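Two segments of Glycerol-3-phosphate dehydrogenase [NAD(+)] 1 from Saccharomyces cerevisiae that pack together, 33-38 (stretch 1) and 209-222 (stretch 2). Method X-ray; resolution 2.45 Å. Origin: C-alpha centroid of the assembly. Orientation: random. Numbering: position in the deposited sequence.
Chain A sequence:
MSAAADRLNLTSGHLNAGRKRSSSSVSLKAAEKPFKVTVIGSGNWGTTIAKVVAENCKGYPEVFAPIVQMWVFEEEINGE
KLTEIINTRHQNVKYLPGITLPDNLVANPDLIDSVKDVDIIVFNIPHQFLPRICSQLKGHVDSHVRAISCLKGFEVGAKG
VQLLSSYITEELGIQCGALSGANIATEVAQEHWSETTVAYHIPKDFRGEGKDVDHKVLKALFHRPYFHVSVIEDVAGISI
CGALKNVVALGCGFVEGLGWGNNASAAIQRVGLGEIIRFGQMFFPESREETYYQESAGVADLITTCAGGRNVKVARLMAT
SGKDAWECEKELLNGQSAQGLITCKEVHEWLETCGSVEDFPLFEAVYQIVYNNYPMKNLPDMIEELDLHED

Stretch 1 33-38: KPFKVT
Stretch 2, residues 209-222: EGKDVDHKVLKALF

This is a small contact centred on one aromatic ring, with two apolar pairs and one weak hydrogen bond, in which a short extended segment, part of a strand, lies against a loop and the helix that follows it, burying 356 Å² in total. Pro34 to Thr38 are extended, with phi/psi of -84/119 at Phe35 and -111/133 at Val37; Lys33, with psi -61°, is not. Residues 215-222 are helical, and the loop before them comes close to Lys33 at Gly210. The CA to CA distance is 6.5 Å for Lys33 and Gly210 and 9.2 Å for Val37 and Leu221, so both paired positions advance in the same chain direction.

Phe35 is the centre. Its chi1 is m (-56°) and chi2 is -65°, which carries the ring into the loop. Phe35 CZ lies 3.3 Å from Asp212 O and 3.9 Å from Gly210 C. Lys211 O sits at the ring edge, 3.6 Å from Phe35 CE1, where the ring hydrogens are slightly positive. Phe35 CE2 also packs on Val217 CG2 at 3.9 Å. Further along, Val37 CG2 meets Leu221 CD1 at 3.8 Å; Val37 is t and Leu221 is t, p.

Lys33 (t, p, t, p) curls back, and its NZ donates a weak hydrogen bond to Gly210 O at 3.4 Å. Gly210 has phi/psi 53/11, and a CB there would clash with Lys33 NZ. Asp214 caps the helix: its OD1 accepts from Val217 N at 3.1 Å.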

# COMPACT_ATOMS: atom_id res chain seq x y z
N LYS A 33 40.37 -9.52 -12.20
CA LYS A 33 40.12 -8.65 -11.04
C LYS A 33 38.77 -7.91 -11.11
O LYS A 33 37.95 -8.16 -10.22
CB LYS A 33 41.34 -7.73 -10.74
CG LYS A 33 41.14 -6.70 -9.63
CD LYS A 33 41.09 -7.30 -8.22
CE LYS A 33 40.89 -6.25 -7.16
NZ LYS A 33 39.63 -5.48 -7.34
N PRO A 34 38.47 -7.03 -12.11
CA PRO A 34 37.13 -6.39 -12.13
C PRO A 34 36.06 -7.39 -12.58
O PRO A 34 36.39 -8.40 -13.22
CB PRO A 34 37.28 -5.23 -13.12
CG PRO A 34 38.75 -5.22 -13.52
CD PRO A 34 39.27 -6.59 -13.27
N PHE A 35 34.79 -7.12 -12.24
CA PHE A 35 33.69 -8.02 -12.56
C PHE A 35 33.11 -7.87 -13.96
O PHE A 35 32.61 -6.80 -14.32
CB PHE A 35 32.59 -7.98 -11.49
CG PHE A 35 33.06 -8.29 -10.08
CD1 PHE A 35 33.55 -9.56 -9.76
CD2 PHE A 35 33.00 -7.33 -9.08
CE1 PHE A 35 33.99 -9.84 -8.46
CE2 PHE A 35 33.44 -7.61 -7.79
CZ PHE A 35 33.93 -8.87 -7.48
N LYS A 36 33.19 -8.95 -14.76
CA LYS A 36 32.64 -9.01 -16.11
C LYS A 36 31.16 -9.40 -15.98
O LYS A 36 30.84 -10.39 -15.32
CB LYS A 36 33.42 -10.03 -16.95
CG LYS A 36 33.60 -9.61 -18.41
CD LYS A 36 34.63 -10.48 -19.13
CE LYS A 36 36.03 -9.90 -19.08
NZ LYS A 36 37.00 -10.73 -19.85
N VAL A 37 30.26 -8.58 -16.56
CA VAL A 37 28.81 -8.81 -16.46
C VAL A 37 28.18 -9.21 -17.80
O VAL A 37 28.45 -8.57 -18.83
CB VAL A 37 28.05 -7.62 -15.80
CG1 VAL A 37 26.68 -8.06 -15.27
CG2 VAL A 37 28.87 -6.97 -14.68
N THR A 38 27.34 -10.26 -17.78
CA THR A 38 26.59 -10.75 -18.94
C THR A 38 25.11 -10.84 -18.60
O THR A 38 24.73 -11.34 -17.53
CB THR A 38 27.18 -12.07 -19.47
OG1 THR A 38 28.51 -11.85 -19.93
CG2 THR A 38 26.35 -12.68 -20.62
N GLU A 209 35.56 -8.43 -1.15
CA GLU A 209 36.11 -7.24 -1.83
C GLU A 209 36.96 -7.49 -3.08
O GLU A 209 37.96 -8.20 -3.02
CB GLU A 209 36.84 -6.34 -0.84
N GLY A 210 36.53 -6.91 -4.20
CA GLY A 210 37.18 -7.02 -5.50
C GLY A 210 37.46 -8.42 -6.00
O GLY A 210 38.21 -8.60 -6.97
N LYS A 211 36.88 -9.44 -5.32
CA LYS A 211 37.06 -10.86 -5.63
C LYS A 211 35.71 -11.56 -5.78
O LYS A 211 35.57 -12.45 -6.62
CB LYS A 211 37.91 -11.54 -4.54
CG LYS A 211 39.33 -11.01 -4.42
CD LYS A 211 40.03 -11.52 -3.16
CE LYS A 211 41.35 -10.83 -2.91
NZ LYS A 211 42.37 -11.16 -3.94
N ASP A 212 34.72 -11.16 -4.96
CA ASP A 212 33.37 -11.72 -4.98
C ASP A 212 32.30 -10.63 -4.85
O ASP A 212 32.61 -9.50 -4.49
CB ASP A 212 33.21 -12.77 -3.85
CG ASP A 212 32.24 -13.90 -4.14
OD1 ASP A 212 32.38 -14.97 -3.52
OD2 ASP A 212 31.33 -13.71 -4.99
N VAL A 213 31.05 -10.99 -5.15
CA VAL A 213 29.91 -10.08 -5.07
C VAL A 213 29.24 -10.09 -3.70
O VAL A 213 28.98 -11.15 -3.12
CB VAL A 213 28.94 -10.08 -6.30
CG1 VAL A 213 29.31 -11.11 -7.35
CG2 VAL A 213 27.46 -10.19 -5.90
N ASP A 214 29.01 -8.88 -3.17
CA ASP A 214 28.33 -8.60 -1.92
C ASP A 214 27.22 -7.60 -2.24
O ASP A 214 26.98 -7.30 -3.41
CB ASP A 214 29.32 -8.07 -0.84
CG ASP A 214 30.25 -6.94 -1.25
OD1 ASP A 214 29.92 -6.19 -2.19
OD2 ASP A 214 31.31 -6.78 -0.59
N HIS A 215 26.54 -7.07 -1.21
CA HIS A 215 25.45 -6.11 -1.40
C HIS A 215 25.91 -4.76 -1.94
O HIS A 215 25.14 -4.09 -2.62
CB HIS A 215 24.61 -5.97 -0.13
CG HIS A 215 23.83 -7.20 0.19
ND1 HIS A 215 23.10 -7.30 1.36
CD2 HIS A 215 23.67 -8.35 -0.51
CE1 HIS A 215 22.54 -8.50 1.34
NE2 HIS A 215 22.86 -9.16 0.23
N LYS A 216 27.17 -4.38 -1.67
CA LYS A 216 27.78 -3.13 -2.16
C LYS A 216 27.96 -3.19 -3.68
O LYS A 216 27.65 -2.21 -4.37
CB LYS A 216 29.12 -2.86 -1.45
CG LYS A 216 28.98 -2.39 -0.00
CD LYS A 216 29.86 -1.18 0.32
CE LYS A 216 31.26 -1.53 0.79
NZ LYS A 216 32.03 -0.32 1.16
N VAL A 217 28.45 -4.34 -4.20
CA VAL A 217 28.68 -4.60 -5.62
C VAL A 217 27.32 -4.57 -6.36
O VAL A 217 27.21 -3.92 -7.40
CB VAL A 217 29.49 -5.91 -5.84
CG1 VAL A 217 29.41 -6.40 -7.28
CG2 VAL A 217 30.94 -5.73 -5.42
N LEU A 218 26.29 -5.23 -5.78
CA LEU A 218 24.93 -5.28 -6.33
C LEU A 218 24.24 -3.93 -6.33
O LEU A 218 23.48 -3.64 -7.26
CB LEU A 218 24.07 -6.34 -5.62
CG LEU A 218 24.49 -7.80 -5.82
CD1 LEU A 218 23.76 -8.70 -4.89
CD2 LEU A 218 24.31 -8.26 -7.27
N LYS A 219 24.51 -3.09 -5.31
CA LYS A 219 23.98 -1.73 -5.22
C LYS A 219 24.59 -0.88 -6.32
O LYS A 219 23.87 -0.19 -7.02
CB LYS A 219 24.26 -1.10 -3.83
CG LYS A 219 23.75 0.34 -3.65
CD LYS A 219 22.29 0.43 -3.20
CE LYS A 219 21.90 1.85 -2.88
NZ LYS A 219 20.75 1.91 -1.94
N ALA A 220 25.92 -0.98 -6.51
CA ALA A 220 26.66 -0.26 -7.54
C ALA A 220 26.29 -0.73 -8.95
O ALA A 220 26.28 0.09 -9.87
CB ALA A 220 28.16 -0.42 -7.30
N LEU A 221 25.98 -2.03 -9.11
CA LEU A 221 25.63 -2.63 -10.40
C LEU A 221 24.27 -2.19 -10.95
O LEU A 221 24.15 -1.97 -12.16
CB LEU A 221 25.70 -4.18 -10.32
CG LEU A 221 25.49 -4.99 -11.61
CD1 LEU A 221 26.56 -4.69 -12.64
CD2 LEU A 221 25.46 -6.47 -11.31
N PHE A 222 23.26 -2.07 -10.09
CA PHE A 222 21.91 -1.74 -10.52
C PHE A 222 21.42 -0.32 -10.24
O PHE A 222 20.56 0.16 -10.99
CB PHE A 222 20.91 -2.80 -10.03
CG PHE A 222 21.21 -4.21 -10.48
CD1 PHE A 222 20.95 -4.61 -11.79
CD2 PHE A 222 21.73 -5.14 -9.59
CE1 PHE A 222 21.20 -5.92 -12.19
CE2 PHE A 222 21.99 -6.46 -10.00
CZ PHE A 222 21.73 -6.83 -11.30